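Long-range contacts in dTDP-glucose 4,6-dehydratase (Klebsiella pneumoniae, PDB 5U4Q), which probably catalyses the NAD-dependent dehydration of dTDP-glucose to its 4-keto-6-deoxy sugar, and binds NAD in a Rossmann-type fold: residues Lys215-Thr221 with Gly264-Glu270; Val210-Gly214 with Glu270-Ile275; Lys138-Ser142 with Thr301-Thr305. All coordinates share one frame; numbering follows the deposited sequence.

None of the contacts is fully buried. Contacts 1 and 2 are partly buried, and contact 3 is a surface contact. Contacts 1 and 2 share Glu270 and together fasten the chain from Gly214 to the start of strand 220-222 to the chain that runs into helix 271-282. Contact 1 is mostly polar, with a salt bridge, side-chain to backbone bonds and bridging waters. Contact 2 is smaller and combines one backbone bond with an apolar cluster. Contact 3 joins two loops by backbone bonds in a strand-like pairing. It meets contact 1 where Ala303 touches Asp219, but does not touch contact 2.

Contact 1. Residues Lys215-Thr221 with Gly264-Glu270; sequences KMKRDFT and GNSSPVE
Asp219 and Asn265 both carry CG anti to the backbone N (chi1 -169° and -178°), and this brings each side chain across to the backbone of the facing segment. Asp219 OD1 accepts the backbone N of Asn265 at 2.8 Å. The bond reaches the syn side of the carboxylate and is nearly straight. In return, Asn265 ND2 donates to Phe220 O at 3.0 Å. That donor lies in the carbonyl plane, and the acceptor lies close to the plane of the amide. Together the two bonds tie Asn265 to Asp219 and Phe220 and help to orient both groups. Asn265 OD1 has another task: it accepts Ser267 N, from above the carbonyl plane, in an Asx turn. Ser267 OG then accepts Val269 N in an ST turn. Two such turns in succession shape the loop from Asn265 to Val269.

At the other end, Lys217 bends at its last torsion (chi4 -63°). Its NZ reaches Pro268 O at 2.7 Å, on a lone pair. The same NZ makes a salt bridge with Glu270 OE2 at 3.2 Å, on the anti side and well out of the carboxylate plane. Lys215 passes obliquely by this carboxylate with its aliphatic chain, CG being 3.4 Å from Glu270 OE1. Its own NZ does not reach the acid. One water joins Lys215 O to Glu270 OE2, and another joins Arg218 O to Ser267 O. Positive charge nearby probably favours the ionised form of Glu270.

The face of the Arg218 guanidinium lies over Phe220 CE1, and NH1 bonds to Thr183. Strands 220-222 and 258-263 both pair with strand 176-185. The contact therefore joins the entry to strand 220-222 with the loop leaving strand 258-263, beside the parallel Rossmann sheet characteristic of the NAD-dependent epimerase/dehydratase family.

Contact 2. Residues Val210-Gly214 with Glu270-Ile275; sequences VYNYG and ELMDYI
Gly214 O takes the backbone N of Met272 at 3.0 Å. The donor lies in the carbonyl plane, on a lone pair, with an N-H...O angle of 157°. A beta turn after strand 208-211 meets the N-terminal turn of helix 271-282. Strand 208-211 pairs in parallel with strand 288-291, and helix 271-282 starts beside the turn that follows it. Residues 211-214 form the beta turn, closed by Gly214 N to Tyr211 O. Asn212 and Tyr213, its two central residues, both lie in the left-handed helical region, which makes it a type I'/III' turn. Gly214 also has a positive phi, and the turn presents its carbonyl to the helix.

The first N-H groups of a helix have no acceptor within the helix itself. Here the neighbouring loop supplies them: Met272 N uses Gly214 O, and Leu271 N bonds to Met216 O. Leu271 N also comes within 3.5 Å of Gly214 O, but the angle is too poor for a bond. Asp273 turns back to the start of the helix, where its OD2 accepts Glu270 N at 3.2 Å from above the carboxylate plane. A negative carboxylate at this end would suit the helix dipole.

Apolar side chains pack beside the polar bond. Val210 is buried in this cluster, and its two methyls serve different neighbours. CG1 is 4.3 Å from Leu271 CD1, and CG2 is 4.4 Å from Ile275 CD1. Leu271 also touches Phe198 of helix 194-203. The selenomethionine Met272 starts with CG anti to its N and then bends twice, at chi2 63° and again at chi3. The doubled-back chain crosses Val210 at about a right angle, and its CE ends 4.0 Å from both Val210 CG1 and Gly214 CA.

Contact 3. Residues Lys138-Ser142 with Thr301-Thr305; sequences KMPFS and TSADT
Thr301 meets the selenomethionine Met139 side by side. The two side chains point the same way, with Thr301 CG2 4.0 Å from Met139 CE. Met139 reaches this place by bending at chi2 (-60°). Its SE also sits over the centre of the Phe141 ring, a Met-aromatic contact within its own segment.

Ser302 comes next and brings the first backbone bond. Its O accepts Phe141 N at 2.7 Å, with the donor tilted somewhat from the carbonyl plane. Its OG lies 3.5 Å from Pro140 CA and near Met139 CB. A cis peptide joins Met139 and Pro140 here.

Ala303 is the partner of Phe141 in a single bridge. Its CA makes a CA-H...O contact with Phe141 O at 3.5 Å.

Asp304 gives the second backbone bond, from its N to Phe141 O at 2.9 Å and almost straight (177°). Its CB lies alongside the Pro140 ring. One water links Asp304 OD2, at 2.7 Å, to Ser142 OG, at 2.8 Å. Asp304 OD1 accepts Gln306 N in an Asx turn, and Ser142 OG accepts Glu144 N in an ST turn.

Thr305 ends the segment at the N-cap position of helix 306-312, though its side chain makes no capping bond. Lys138 N, in the other loop, bonds to Glu247 of the second subunit.

Phe141 thus bonds to the residues before and after Ala303, the pattern of an isolated parallel beta bridge. It ties the loop after strand 123-129 of the Rossmann sheet to the loop before helix 306-312.

Contact 1. Residues Lys215-Thr221 with Gly264-Glu270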
ATOM      1  N   LYS A 215     -19.192 -13.966 -23.513  1.00 31.84           N
ATOM      2  CA  LYS A 215     -19.034 -15.132 -22.633  1.00 34.25           C
ATOM      3  C   LYS A 215     -18.081 -14.916 -21.464  1.00 33.53           C
ATOM      4  O   LYS A 215     -17.759 -15.869 -20.760  1.00 32.31           O
ATOM      5  CB  LYS A 215     -18.621 -16.383 -23.435  1.00 40.56           C
ATOM      6  CG  LYS A 215     -19.784 -17.070 -24.143  1.00 45.38           C
ATOM      7  CD  LYS A 215     -19.528 -18.566 -24.300  1.00 48.54           C
ATOM      8  CE  LYS A 215     -20.811 -19.318 -24.596  1.00 52.17           C
ATOM      9  NZ  LYS A 215     -20.561 -20.774 -24.770  1.00 55.64           N
HETATM   10  N   MSE A 216     -17.657 -13.674 -21.241  1.00 34.49           N
HETATM   11  CA  MSE A 216     -16.793 -13.364 -20.095  1.00 41.01           C
HETATM   12  C   MSE A 216     -17.586 -13.630 -18.847  1.00 37.66           C
HETATM   13  O   MSE A 216     -18.714 -13.164 -18.732  1.00 32.49           O
HETATM   14  CB  MSE A 216     -16.345 -11.903 -20.121  1.00 43.86           C
HETATM   15  CG  MSE A 216     -14.952 -11.765 -19.542  1.00 52.09           C
HETATM   16 SE   MSE A 216     -13.714 -12.528 -20.876  1.00 57.04          SE
HETATM   17  CE  MSE A 216     -13.010 -14.034 -19.811  1.00 56.32           C
ATOM     18  N   LYS A 217     -17.026 -14.411 -17.924  1.00 34.73           N
ATOM     19  CA  LYS A 217     -17.724 -14.735 -16.676  1.00 37.50           C
ATOM     20  C   LYS A 217     -17.395 -13.694 -15.619  1.00 38.78           C
ATOM     21  O   LYS A 217     -16.396 -13.812 -14.914  1.00 45.37           O
ATOM     22  CB  LYS A 217     -17.380 -16.144 -16.167  1.00 41.49           C
ATOM     23  CG  LYS A 217     -17.975 -17.272 -17.005  1.00 44.33           C
ATOM     24  CD  LYS A 217     -17.768 -18.630 -16.344  1.00 47.02           C
ATOM     25  CE  LYS A 217     -18.183 -19.786 -17.250  1.00 48.54           C
ATOM     26  NZ  LYS A 217     -19.634 -19.791 -17.588  1.00 46.47           N
ATOM     27  N   ARG A 218     -18.226 -12.662 -15.534  1.00 34.64           N
ATOM     28  CA  ARG A 218     -18.030 -11.629 -14.527  1.00 34.62           C
ATOM     29  C   ARG A 218     -18.626 -12.113 -13.202  1.00 29.91           C
ATOM     30  O   ARG A 218     -19.636 -12.822 -13.171  1.00 31.34           O
ATOM     31  CB  ARG A 218     -18.663 -10.304 -14.958  1.00 40.26           C
ATOM     32  CG  ARG A 218     -17.929  -9.545 -16.077  1.00 43.23           C
ATOM     33  CD  ARG A 218     -16.655  -8.851 -15.593  1.00 43.79           C
ATOM     34  NE  ARG A 218     -16.884  -7.840 -14.542  1.00 42.08           N
ATOM     35  CZ  ARG A 218     -17.257  -6.569 -14.742  1.00 43.22           C
ATOM     36  NH1 ARG A 218     -17.436  -5.751 -13.694  1.00 38.32           N
ATOM     37  NH2 ARG A 218     -17.483  -6.102 -15.969  1.00 44.21           N
ATOM     38  N   ASP A 219     -17.984 -11.720 -12.114  1.00 26.44           N
ATOM     39  CA  ASP A 219     -18.405 -12.093 -10.795  1.00 23.85           C
ATOM     40  C   ASP A 219     -19.273 -10.922 -10.304  1.00 21.34           C
ATOM     41  O   ASP A 219     -18.754  -9.910  -9.842  1.00 19.43           O
ATOM     42  CB  ASP A 219     -17.152 -12.294  -9.934  1.00 26.31           C
ATOM     43  CG  ASP A 219     -17.435 -12.929  -8.623  1.00 26.02           C
ATOM     44  OD1 ASP A 219     -18.400 -12.533  -7.932  1.00 22.62           O
ATOM     45  OD2 ASP A 219     -16.672 -13.847  -8.249  1.00 34.77           O
ATOM     46  N   PHE A 220     -20.589 -11.043 -10.504  1.00 19.87           N
ATOM     47  CA  PHE A 220     -21.576 -10.055 -10.090  1.00 18.15           C
ATOM     48  C   PHE A 220     -22.395 -10.655  -8.938  1.00 16.31           C
ATOM     49  O   PHE A 220     -22.976 -11.744  -9.078  1.00 17.12           O
ATOM     50  CB  PHE A 220     -22.566  -9.744 -11.248  1.00 20.00           C
ATOM     51  CG  PHE A 220     -22.128  -8.667 -12.220  1.00 19.95           C
ATOM     52  CD1 PHE A 220     -20.835  -8.581 -12.694  1.00 23.79           C
ATOM     53  CD2 PHE A 220     -23.081  -7.802 -12.764  1.00 21.45           C
ATOM     54  CE1 PHE A 220     -20.485  -7.612 -13.639  1.00 24.99           C
ATOM     55  CE2 PHE A 220     -22.740  -6.834 -13.702  1.00 25.55           C
ATOM     56  CZ  PHE A 220     -21.445  -6.750 -14.153  1.00 23.43           C
ATOM     57  N   THR A 221     -22.480  -9.933  -7.822  1.00 13.87           N
ATOM     58  CA  THR A 221     -23.273 -10.363  -6.687  1.00 14.67           C
ATOM     59  C   THR A 221     -24.321  -9.322  -6.368  1.00 13.99           C
ATOM     60  O   THR A 221     -24.012  -8.136  -6.303  1.00 14.35           O
ATOM     61  CB  THR A 221     -22.428 -10.598  -5.421  1.00 15.11           C
ATOM     62  OG1 THR A 221     -21.382 -11.499  -5.707  1.00 16.58           O
ATOM     63  CG2 THR A 221     -23.267 -11.185  -4.314  1.00 16.37           C
ATOM     64  N   GLY A 264     -18.062 -12.842  -3.115  1.00 18.27           N
ATOM     65  CA  GLY A 264     -18.545 -12.814  -4.497  1.00 19.49           C
ATOM     66  C   GLY A 264     -19.493 -13.954  -4.828  1.00 19.88           C
ATOM     67  O   GLY A 264     -19.986 -14.631  -3.940  1.00 22.52           O
ATOM     68  N   ASN A 265     -19.707 -14.178  -6.119  1.00 22.33           N
ATOM     69  CA  ASN A 265     -20.760 -15.110  -6.571  1.00 25.68           C
ATOM     70  C   ASN A 265     -20.184 -16.127  -7.542  1.00 29.69           C
ATOM     71  O   ASN A 265     -19.687 -15.766  -8.618  1.00 33.32           O
ATOM     72  CB  ASN A 265     -21.893 -14.281  -7.238  1.00 26.78           C
ATOM     73  CG  ASN A 265     -23.082 -15.115  -7.707  1.00 28.60           C
ATOM     74  OD1 ASN A 265     -23.142 -16.335  -7.508  1.00 30.44           O
ATOM     75  ND2 ASN A 265     -24.042 -14.445  -8.347  1.00 30.55           N
ATOM     76  N   SER A 266     -20.298 -17.403  -7.174  1.00 30.54           N
ATOM     77  CA  SER A 266     -19.782 -18.510  -8.003  1.00 30.84           C
ATOM     78  C   SER A 266     -20.671 -18.916  -9.185  1.00 30.57           C
ATOM     79  O   SER A 266     -20.269 -19.749  -9.981  1.00 30.06           O
ATOM     80  CB  SER A 266     -19.505 -19.725  -7.115  1.00 32.37           C
ATOM     81  OG  SER A 266     -20.683 -20.169  -6.438  1.00 31.51           O
ATOM     82  N   SER A 267     -21.871 -18.338  -9.314  1.00 29.38           N
ATOM     83  CA  SER A 267     -22.756 -18.658 -10.462  1.00 31.07           C
ATOM     84  C   SER A 267     -21.985 -18.564 -11.774  1.00 30.59           C
ATOM     85  O   SER A 267     -21.181 -17.655 -11.913  1.00 29.48           O
ATOM     86  CB  SER A 267     -23.962 -17.715 -10.518  1.00 30.52           C
ATOM     87  OG  SER A 267     -24.583 -17.763 -11.810  1.00 34.84           O
ATOM     88  N   PRO A 268     -22.244 -19.484 -12.744  1.00 34.51           N
ATOM     89  CA  PRO A 268     -21.523 -19.492 -14.037  1.00 37.74           C
ATOM     90  C   PRO A 268     -22.143 -18.587 -15.120  1.00 40.52           C
ATOM     91  O   PRO A 268     -21.783 -18.694 -16.306  1.00 38.49           O
ATOM     92  CB  PRO A 268     -21.610 -20.960 -14.456  1.00 36.16           C
ATOM     93  CG  PRO A 268     -22.953 -21.384 -13.958  1.00 37.28           C
ATOM     94  CD  PRO A 268     -23.248 -20.563 -12.707  1.00 36.09           C
ATOM     95  N   VAL A 269     -23.079 -17.732 -14.722  1.00 39.50           N
ATOM     96  CA  VAL A 269     -23.699 -16.774 -15.640  1.00 42.55           C
ATOM     97  C   VAL A 269     -22.649 -15.840 -16.256  1.00 39.79           C
ATOM     98  O   VAL A 269     -21.771 -15.334 -15.568  1.00 41.37           O
ATOM     99  CB  VAL A 269     -24.779 -15.911 -14.943  1.00 44.89           C
ATOM    100  CG1 VAL A 269     -26.017 -16.753 -14.644  1.00 47.87           C
ATOM    101  CG2 VAL A 269     -24.217 -15.212 -13.694  1.00 44.50           C
ATOM    102  N   GLU A 270     -22.769 -15.636 -17.563  1.00 33.87           N
ATOM    103  CA  GLU A 270     -21.848 -14.824 -18.348  1.00 29.90           C
ATOM    104  C   GLU A 270     -22.442 -13.451 -18.617  1.00 27.13           C
ATOM    105  O   GLU A 270     -23.641 -13.263 -18.496  1.00 25.02           O
ATOM    106  CB  GLU A 270     -21.592 -15.544 -19.679  1.00 32.52           C
ATOM    107  CG  GLU A 270     -20.877 -16.875 -19.466  1.00 35.12           C
ATOM    108  CD  GLU A 270     -20.987 -17.861 -20.623  1.00 39.52           C
ATOM    109  OE1 GLU A 270     -21.807 -17.663 -21.538  1.00 42.28           O
ATOM    110  OE2 GLU A 270     -20.258 -18.873 -20.584  1.00 43.57           O
TER
HETATM  111  O   HOH W   1     -17.119 -18.498 -20.576  0.50 32.57           O
HETATM  112  O   HOH W   2     -20.832 -13.010 -15.763  1.00 42.07           O
HETATM  113  O   HOH W   3     -18.878 -15.794 -12.280  1.00 46.45           O

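Contact 2. Residues Val210-Gly214 with Glu270-Ile275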
ATOM      1  N   VAL A 210     -18.442  -5.288 -25.754  1.00 33.87           N
ATOM      2  CA  VAL A 210     -18.665  -6.689 -25.444  1.00 31.42           C
ATOM      3  C   VAL A 210     -17.429  -7.498 -25.821  1.00 31.47           C
ATOM      4  O   VAL A 210     -17.082  -7.585 -26.997  1.00 31.22           O
ATOM      5  CB  VAL A 210     -19.907  -7.218 -26.217  1.00 31.11           C
ATOM      6  CG1 VAL A 210     -20.148  -8.703 -25.930  1.00 34.72           C
ATOM      7  CG2 VAL A 210     -21.138  -6.378 -25.886  1.00 31.42           C
ATOM      8  N   TYR A 211     -16.776  -8.087 -24.820  1.00 31.27           N
ATOM      9  CA  TYR A 211     -15.573  -8.911 -25.008  1.00 35.30           C
ATOM     10  C   TYR A 211     -15.874 -10.403 -25.058  1.00 33.53           C
ATOM     11  O   TYR A 211     -16.832 -10.870 -24.444  1.00 32.87           O
ATOM     12  CB  TYR A 211     -14.592  -8.675 -23.849  1.00 35.98           C
ATOM     13  CG  TYR A 211     -14.019  -7.288 -23.808  1.00 41.62           C
ATOM     14  CD1 TYR A 211     -14.682  -6.256 -23.141  1.00 43.15           C
ATOM     15  CD2 TYR A 211     -12.813  -6.998 -24.442  1.00 42.32           C
ATOM     16  CE1 TYR A 211     -14.156  -4.970 -23.109  1.00 44.63           C
ATOM     17  CE2 TYR A 211     -12.280  -5.722 -24.418  1.00 45.64           C
ATOM     18  CZ  TYR A 211     -12.951  -4.711 -23.748  1.00 45.52           C
ATOM     19  OH  TYR A 211     -12.417  -3.447 -23.728  1.00 50.92           O
ATOM     20  N   ASN A 212     -15.035 -11.145 -25.787  1.00 34.58           N
ATOM     21  CA  ASN A 212     -15.111 -12.611 -25.867  1.00 32.49           C
ATOM     22  C   ASN A 212     -16.533 -13.150 -26.137  1.00 27.39           C
ATOM     23  O   ASN A 212     -17.005 -14.084 -25.462  1.00 26.39           O
ATOM     24  CB  ASN A 212     -14.524 -13.211 -24.569  1.00 37.71           C
ATOM     25  CG  ASN A 212     -14.401 -14.740 -24.599  1.00 44.47           C
ATOM     26  OD1 ASN A 212     -14.258 -15.364 -25.657  1.00 49.14           O
ATOM     27  ND2 ASN A 212     -14.445 -15.347 -23.415  1.00 43.97           N
ATOM     28  N   TYR A 213     -17.191 -12.559 -27.125  1.00 25.74           N
ATOM     29  CA  TYR A 213     -18.528 -12.990 -27.562  1.00 24.28           C
ATOM     30  C   TYR A 213     -19.560 -12.953 -26.417  1.00 24.80           C
ATOM     31  O   TYR A 213     -20.519 -13.727 -26.421  1.00 25.87           O
ATOM     32  CB  TYR A 213     -18.471 -14.399 -28.195  1.00 24.73           C
ATOM     33  CG  TYR A 213     -17.920 -14.480 -29.615  1.00 22.87           C
ATOM     34  CD1 TYR A 213     -16.548 -14.394 -29.865  1.00 23.43           C
ATOM     35  CD2 TYR A 213     -18.774 -14.657 -30.706  1.00 22.19           C
ATOM     36  CE1 TYR A 213     -16.046 -14.483 -31.155  1.00 24.08           C
ATOM     37  CE2 TYR A 213     -18.279 -14.748 -31.999  1.00 22.76           C
ATOM     38  CZ  TYR A 213     -16.912 -14.659 -32.221  1.00 23.65           C
ATOM     39  OH  TYR A 213     -16.393 -14.758 -33.490  1.00 24.06           O
ATOM     40  N   GLY A 214     -19.355 -12.052 -25.456  1.00 26.50           N
ATOM     41  CA  GLY A 214     -20.276 -11.933 -24.313  1.00 27.65           C
ATOM     42  C   GLY A 214     -20.168 -13.074 -23.316  1.00 30.10           C
ATOM     43  O   GLY A 214     -20.960 -13.150 -22.369  1.00 31.51           O
ATOM     44  N   GLU A 270     -22.769 -15.636 -17.563  1.00 33.87           N
ATOM     45  CA  GLU A 270     -21.848 -14.824 -18.348  1.00 29.90           C
ATOM     46  C   GLU A 270     -22.442 -13.451 -18.617  1.00 27.13           C
ATOM     47  O   GLU A 270     -23.641 -13.263 -18.496  1.00 25.02           O
ATOM     48  CB  GLU A 270     -21.592 -15.544 -19.679  1.00 32.52           C
ATOM     49  CG  GLU A 270     -20.877 -16.875 -19.466  1.00 35.12           C
ATOM     50  CD  GLU A 270     -20.987 -17.861 -20.623  1.00 39.52           C
ATOM     51  OE1 GLU A 270     -21.807 -17.663 -21.538  1.00 42.28           O
ATOM     52  OE2 GLU A 270     -20.258 -18.873 -20.584  1.00 43.57           O
ATOM     53  N   LEU A 271     -21.597 -12.513 -19.015  1.00 26.59           N
ATOM     54  CA  LEU A 271     -22.000 -11.121 -19.274  1.00 29.07           C
ATOM     55  C   LEU A 271     -23.265 -11.001 -20.139  1.00 24.20           C
ATOM     56  O   LEU A 271     -24.192 -10.226 -19.829  1.00 22.32           O
ATOM     57  CB  LEU A 271     -20.806 -10.373 -19.893  1.00 33.33           C
ATOM     58  CG  LEU A 271     -20.825  -8.906 -20.334  1.00 39.01           C
ATOM     59  CD1 LEU A 271     -21.322  -8.733 -21.757  1.00 40.48           C
ATOM     60  CD2 LEU A 271     -21.592  -8.032 -19.362  1.00 39.78           C
HETATM   61  N   MSE A 272     -23.345 -11.780 -21.211  1.00 23.27           N
HETATM   62  CA  MSE A 272     -24.505 -11.699 -22.088  1.00 23.10           C
HETATM   63  C   MSE A 272     -25.788 -12.058 -21.371  1.00 21.70           C
HETATM   64  O   MSE A 272     -26.822 -11.590 -21.751  1.00 24.51           O
HETATM   65  CB  MSE A 272     -24.330 -12.566 -23.353  1.00 26.37           C
HETATM   66  CG  MSE A 272     -25.404 -12.320 -24.425  1.00 25.65           C
HETATM   67 SE   MSE A 272     -25.464 -10.513 -25.186  1.00 29.03          SE
HETATM   68  CE  MSE A 272     -23.687 -10.626 -26.009  1.00 28.16           C
ATOM     69  N   ASP A 273     -25.744 -12.879 -20.321  1.00 22.34           N
ATOM     70  CA  ASP A 273     -26.989 -13.223 -19.589  1.00 23.82           C
ATOM     71  C   ASP A 273     -27.582 -11.966 -18.925  1.00 21.37           C
ATOM     72  O   ASP A 273     -28.810 -11.795 -18.889  1.00 21.48           O
ATOM     73  CB  ASP A 273     -26.754 -14.293 -18.513  1.00 27.46           C
ATOM     74  CG  ASP A 273     -26.349 -15.654 -19.087  1.00 34.17           C
ATOM     75  OD1 ASP A 273     -26.635 -15.934 -20.263  1.00 39.39           O
ATOM     76  OD2 ASP A 273     -25.766 -16.457 -18.334  1.00 45.58           O
ATOM     77  N   TYR A 274     -26.715 -11.095 -18.406  1.00 21.78           N
ATOM     78  CA  TYR A 274     -27.180  -9.842 -17.791  1.00 20.34           C
ATOM     79  C   TYR A 274     -27.710  -8.876 -18.832  1.00 20.73           C
ATOM     80  O   TYR A 274     -28.729  -8.245 -18.618  1.00 19.50           O
ATOM     81  CB  TYR A 274     -26.059  -9.152 -17.006  1.00 20.52           C
ATOM     82  CG  TYR A 274     -25.628  -9.917 -15.803  1.00 22.15           C
ATOM     83  CD1 TYR A 274     -26.333  -9.821 -14.613  1.00 24.05           C
ATOM     84  CD2 TYR A 274     -24.520 -10.732 -15.840  1.00 26.71           C
ATOM     85  CE1 TYR A 274     -25.946 -10.537 -13.490  1.00 24.62           C
ATOM     86  CE2 TYR A 274     -24.122 -11.466 -14.719  1.00 26.31           C
ATOM     87  CZ  TYR A 274     -24.831 -11.347 -13.547  1.00 24.15           C
ATOM     88  OH  TYR A 274     -24.448 -12.073 -12.443  1.00 26.51           O
ATOM     89  N   ILE A 275     -27.008  -8.753 -19.963  1.00 20.60           N
ATOM     90  CA  ILE A 275     -27.455  -7.846 -21.021  1.00 22.43           C
ATOM     91  C   ILE A 275     -28.807  -8.297 -21.565  1.00 20.26           C
ATOM     92  O   ILE A 275     -29.709  -7.491 -21.710  1.00 22.48           O
ATOM     93  CB  ILE A 275     -26.413  -7.751 -22.149  1.00 23.28           C
ATOM     94  CG1 ILE A 275     -25.108  -7.195 -21.576  1.00 25.37           C
ATOM     95  CG2 ILE A 275     -26.926  -6.860 -23.282  1.00 25.21           C
ATOM     96  CD1 ILE A 275     -23.996  -7.090 -22.590  1.00 29.13           C
TER

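Contact 3. Residues Lys138-Ser142 with Thr301-Thr305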
ATOM      1  N   LYS A 138      -3.582 -17.957 -12.431  1.00 26.79           N
ATOM      2  CA  LYS A 138      -4.120 -19.231 -11.925  1.00 27.12           C
ATOM      3  C   LYS A 138      -5.530 -19.027 -11.376  1.00 27.82           C
ATOM      4  O   LYS A 138      -5.732 -18.190 -10.485  1.00 28.20           O
ATOM      5  CB  LYS A 138      -3.221 -19.806 -10.828  1.00 28.97           C
ATOM      6  CG  LYS A 138      -3.706 -21.149 -10.283  1.00 29.40           C
ATOM      7  CD  LYS A 138      -3.722 -21.218  -8.755  1.00 35.23           C
ATOM      8  CE  LYS A 138      -4.595 -20.110  -8.177  1.00 32.20           C
ATOM      9  NZ  LYS A 138      -5.190 -20.344  -6.840  1.00 31.19           N
HETATM   10  N   MSE A 139      -6.500 -19.770 -11.917  1.00 26.83           N
HETATM   11  CA  MSE A 139      -7.897 -19.701 -11.467  1.00 27.03           C
HETATM   12  C   MSE A 139      -8.255 -20.946 -10.692  1.00 28.17           C
HETATM   13  O   MSE A 139      -7.702 -22.015 -10.961  1.00 29.39           O
HETATM   14  CB  MSE A 139      -8.860 -19.641 -12.640  1.00 28.77           C
HETATM   15  CG  MSE A 139      -8.603 -18.460 -13.554  1.00 28.39           C
HETATM   16 SE   MSE A 139      -8.779 -16.778 -12.545  1.00 29.86          SE
HETATM   17  CE  MSE A 139      -8.123 -15.606 -13.993  1.00 30.94           C
ATOM     18  N   PRO A 140      -9.148 -20.848  -9.699  1.00 24.27           N
ATOM     19  CA  PRO A 140      -9.792 -19.601  -9.271  1.00 23.29           C
ATOM     20  C   PRO A 140      -8.876 -18.721  -8.431  1.00 21.39           C
ATOM     21  O   PRO A 140      -7.963 -19.217  -7.824  1.00 21.78           O
ATOM     22  CB  PRO A 140     -10.897 -20.105  -8.350  1.00 24.52           C
ATOM     23  CG  PRO A 140     -10.301 -21.307  -7.721  1.00 24.27           C
ATOM     24  CD  PRO A 140      -9.553 -21.981  -8.852  1.00 24.85           C
ATOM     25  N   PHE A 141      -9.148 -17.421  -8.389  1.00 20.61           N
ATOM     26  CA  PHE A 141      -8.406 -16.540  -7.502  1.00 21.08           C
ATOM     27  C   PHE A 141      -8.725 -16.919  -6.057  1.00 20.26           C
ATOM     28  O   PHE A 141      -9.896 -16.950  -5.668  1.00 19.99           O
ATOM     29  CB  PHE A 141      -8.778 -15.059  -7.728  1.00 22.32           C
ATOM     30  CG  PHE A 141      -8.298 -14.472  -9.030  1.00 24.15           C
ATOM     31  CD1 PHE A 141      -7.047 -14.801  -9.574  1.00 24.33           C
ATOM     32  CD2 PHE A 141      -9.057 -13.505  -9.672  1.00 27.07           C
ATOM     33  CE1 PHE A 141      -6.608 -14.218 -10.771  1.00 25.99           C
ATOM     34  CE2 PHE A 141      -8.615 -12.906 -10.841  1.00 28.75           C
ATOM     35  CZ  PHE A 141      -7.388 -13.260 -11.392  1.00 25.75           C
ATOM     36  N   SER A 142      -7.688 -17.178  -5.260  1.00 18.26           N
ATOM     37  CA  SER A 142      -7.840 -17.586  -3.889  1.00 18.84           C
ATOM     38  C   SER A 142      -7.048 -16.664  -2.972  1.00 17.85           C
ATOM     39  O   SER A 142      -5.986 -16.144  -3.360  1.00 18.38           O
ATOM     40  CB  SER A 142      -7.279 -19.022  -3.736  1.00 19.12           C
ATOM     41  OG  SER A 142      -7.024 -19.386  -2.384  1.00 20.95           O
ATOM     42  N   THR A 301     -12.212 -16.621 -16.040  1.00 42.24           N
ATOM     43  CA  THR A 301     -11.970 -16.071 -14.711  1.00 42.20           C
ATOM     44  C   THR A 301     -12.928 -16.652 -13.678  1.00 39.19           C
ATOM     45  O   THR A 301     -14.084 -16.946 -13.997  1.00 40.23           O
ATOM     46  CB  THR A 301     -12.166 -14.549 -14.690  1.00 45.58           C
ATOM     47  OG1 THR A 301     -13.528 -14.248 -15.007  1.00 47.55           O
ATOM     48  CG2 THR A 301     -11.249 -13.869 -15.699  1.00 46.64           C
ATOM     49  N   SER A 302     -12.442 -16.795 -12.443  1.00 34.21           N
ATOM     50  CA  SER A 302     -13.242 -17.323 -11.324  1.00 31.47           C
ATOM     51  C   SER A 302     -12.561 -17.065  -9.983  1.00 29.13           C
ATOM     52  O   SER A 302     -11.352 -16.836  -9.917  1.00 26.44           O
ATOM     53  CB  SER A 302     -13.510 -18.818 -11.484  1.00 32.71           C
ATOM     54  OG  SER A 302     -12.305 -19.536 -11.673  1.00 34.48           O
ATOM     55  N   ALA A 303     -13.354 -17.100  -8.921  1.00 28.48           N
ATOM     56  CA  ALA A 303     -12.873 -16.824  -7.568  1.00 27.06           C
ATOM     57  C   ALA A 303     -13.367 -17.839  -6.562  1.00 22.73           C
ATOM     58  O   ALA A 303     -14.508 -18.334  -6.651  1.00 24.76           O
ATOM     59  CB  ALA A 303     -13.323 -15.438  -7.146  1.00 26.69           C
ATOM     60  N   ASP A 304     -12.514 -18.148  -5.597  1.00 20.11           N
ATOM     61  CA  ASP A 304     -12.833 -19.106  -4.537  1.00 18.80           C
ATOM     62  C   ASP A 304     -13.420 -18.384  -3.309  1.00 20.92           C
ATOM     63  O   ASP A 304     -12.750 -17.541  -2.688  1.00 19.64           O
ATOM     64  CB  ASP A 304     -11.566 -19.878  -4.138  1.00 21.69           C
ATOM     65  CG  ASP A 304     -11.789 -20.925  -3.019  1.00 21.83           C
ATOM     66  OD1 ASP A 304     -12.923 -21.131  -2.552  1.00 23.89           O
ATOM     67  OD2 ASP A 304     -10.797 -21.576  -2.615  1.00 25.72           O
ATOM     68  N   THR A 305     -14.654 -18.737  -2.961  1.00 22.16           N
ATOM     69  CA  THR A 305     -15.297 -18.181  -1.769  1.00 24.10           C
ATOM     70  C   THR A 305     -15.622 -19.241  -0.706  1.00 24.42           C
ATOM     71  O   THR A 305     -16.466 -18.996   0.185  1.00 24.41           O
ATOM     72  CB  THR A 305     -16.559 -17.397  -2.136  1.00 25.65           C
ATOM     73  OG1 THR A 305     -17.467 -18.254  -2.827  1.00 29.57           O
ATOM     74  CG2 THR A 305     -16.215 -16.238  -3.035  1.00 27.02           C
TER
HETATM   75  O   HOH W   4      -9.224 -20.185  -0.934  1.00 21.60           O